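Malate dehydrogenase (Porphyromonas gingivalis, PDB 3FI9) probably catalyses the NAD-dependent interconversion of malate and oxaloacetate. Local coordinates at residues A187-T192 against E297-A302. Residues are numbered along the deposited sequence; the frame is centred on the assembly and turned at random.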
loop_
_atom_site.group_PDB
_atom_site.type_symbol
_atom_site.label_atom_id
_atom_site.label_comp_id
_atom_site.label_asym_id
_atom_site.label_seq_id
_atom_site.Cartn_x
_atom_site.Cartn_y
_atom_site.Cartn_z
ATOM N N ALA A 187 27.766 -4.414 6.715
ATOM C CA ALA A 187 28.629 -4.098 7.863
ATOM C C ALA A 187 27.796 -3.371 8.938
ATOM O O ALA A 187 27.371 -2.242 8.734
ATOM C CB ALA A 187 29.809 -3.204 7.410
ATOM N N VAL A 188 27.557 -4.048 10.055
ATOM C CA VAL A 188 26.795 -3.516 11.168
ATOM C C VAL A 188 27.656 -2.559 12.002
ATOM O O VAL A 188 28.733 -2.925 12.495
ATOM C CB VAL A 188 26.261 -4.681 12.069
ATOM C CG1 VAL A 188 25.295 -4.151 13.084
ATOM C CG2 VAL A 188 25.595 -5.794 11.210
ATOM N N PHE A 189 27.228 -1.309 12.092
ATOM C CA PHE A 189 27.896 -0.311 12.936
ATOM C C PHE A 189 27.146 -0.151 14.251
ATOM O O PHE A 189 26.469 0.853 14.479
ATOM C CB PHE A 189 28.013 1.046 12.217
ATOM C CG PHE A 189 29.197 1.129 11.315
ATOM C CD1 PHE A 189 29.425 0.113 10.362
ATOM C CD2 PHE A 189 30.064 2.210 11.375
ATOM C CE1 PHE A 189 30.552 0.174 9.489
ATOM C CE2 PHE A 189 31.188 2.297 10.487
ATOM C CZ PHE A 189 31.417 1.277 9.544
ATOM N N ALA A 190 27.261 -1.149 15.117
ATOM C CA ALA A 190 26.509 -1.114 16.406
ATOM C C ALA A 190 26.838 0.104 17.282
ATOM O O ALA A 190 26.041 0.549 18.128
ATOM C CB ALA A 190 26.742 -2.418 17.175
ATOM N N SER A 191 28.024 0.662 17.121
ATOM C CA SER A 191 28.321 1.860 17.874
ATOM C C SER A 191 27.331 3.035 17.626
ATOM O O SER A 191 27.293 3.961 18.417
ATOM C CB SER A 191 29.751 2.338 17.571
ATOM O OG SER A 191 29.788 2.917 16.286
ATOM N N THR A 192 26.539 3.016 16.553
ATOM C CA THR A 192 25.629 4.127 16.282
ATOM C C THR A 192 24.329 4.033 17.085
ATOM O O THR A 192 23.620 5.015 17.210
ATOM C CB THR A 192 25.190 4.209 14.775
ATOM O OG1 THR A 192 24.319 3.123 14.466
ATOM C CG2 THR A 192 26.380 4.195 13.808
ATOM N N GLU A 297 37.272 2.259 14.611
ATOM C CA GLU A 297 38.224 1.650 13.685
ATOM C C GLU A 297 37.856 0.238 13.291
ATOM O O GLU A 297 38.004 -0.134 12.129
ATOM C CB GLU A 297 39.639 1.657 14.262
ATOM C CG GLU A 297 40.693 1.123 13.285
ATOM C CD GLU A 297 42.095 1.431 13.804
ATOM O OE1 GLU A 297 42.212 1.844 14.977
ATOM O OE2 GLU A 297 43.065 1.251 13.068
ATOM N N ALA A 298 37.432 -0.574 14.252
ATOM C CA ALA A 298 37.003 -1.928 13.938
ATOM C C ALA A 298 35.831 -1.994 12.953
ATOM O O ALA A 298 35.815 -2.841 12.051
ATOM C CB ALA A 298 36.670 -2.713 15.223
ATOM N N GLU A 299 34.837 -1.131 13.140
ATOM C CA GLU A 299 33.703 -1.111 12.210
ATOM C C GLU A 299 34.160 -0.689 10.814
ATOM O O GLU A 299 33.731 -1.270 9.824
ATOM C CB GLU A 299 32.628 -0.172 12.743
ATOM C CG GLU A 299 32.024 -0.703 14.022
ATOM C CD GLU A 299 31.117 0.299 14.714
ATOM O OE1 GLU A 299 31.323 1.519 14.586
ATOM O OE2 GLU A 299 30.211 -0.151 15.423
ATOM N N ARG A 300 35.034 0.319 10.735
ATOM C CA ARG A 300 35.559 0.734 9.415
ATOM C C ARG A 300 36.304 -0.412 8.723
ATOM O O ARG A 300 36.268 -0.552 7.486
ATOM C CB ARG A 300 36.423 1.991 9.537
ATOM C CG ARG A 300 35.558 3.216 9.871
ATOM C CD ARG A 300 36.342 4.494 9.772
ATOM N NE ARG A 300 37.404 4.619 10.771
ATOM C CZ ARG A 300 37.241 5.051 12.012
ATOM N NH1 ARG A 300 36.038 5.408 12.464
ATOM N NH2 ARG A 300 38.303 5.148 12.806
ATOM N N ALA A 301 36.944 -1.268 9.515
ATOM C CA ALA A 301 37.616 -2.447 8.907
ATOM C C ALA A 301 36.610 -3.450 8.368
ATOM O O ALA A 301 36.847 -4.137 7.359
ATOM C CB ALA A 301 38.585 -3.096 9.917
ATOM N N ALA A 302 35.483 -3.586 9.060
ATOM C CA ALA A 302 34.437 -4.460 8.573
ATOM C C ALA A 302 33.869 -3.881 7.272
ATOM O O ALA A 302 33.589 -4.618 6.322
ATOM C CB ALA A 302 33.312 -4.599 9.652
HETATM O O HOH W 1 29.444 -2.830 15.451
#
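E299 reaches from the first turn of helix 297-319 to the 3-10 turn 190-192, where S191 donates to both carboxylate oxygens of E299, a worked example of how a single acidic side chain can join a helix to a loop. Both elements belong to the alpha/beta C-terminal domain of the lactate/malate dehydrogenase fold. OE2 accepts the backbone N-H of S191 through its syn lone pair, S191 N to E299 OE2 2.9 Å and nearly straight at 167°. OE1 likewise offers its syn lone pair to the hydroxyl, with S191 OG to E299 OE1 at 2.7 Å. A water donates to E299 OE2 at 2.8 Å and to V188 O, and accepts from A190 N. Bonds on both oxygens, with the water also on OE2, should hold the carboxylate's rotation. The same side chain packs against F189: CB of E299 sits 3.5 Å from the ring centroid, over one face, and the carboxylate is stacked with the ring at 29° between the planes, E299 OE1 lying nearest CD2 of F189. E299 CG lies anti to its carbonyl carbon (chi1 -66°), and the chain runs extended from there to the turn. Farther along, the apolar pair A187 CB and A302 CB approaches to 4.4 Å. In the second shell, Y179 meets the F189 ring edge-to-face, while N296 OD1 accepts the backbone N-H of E299 at the helix start.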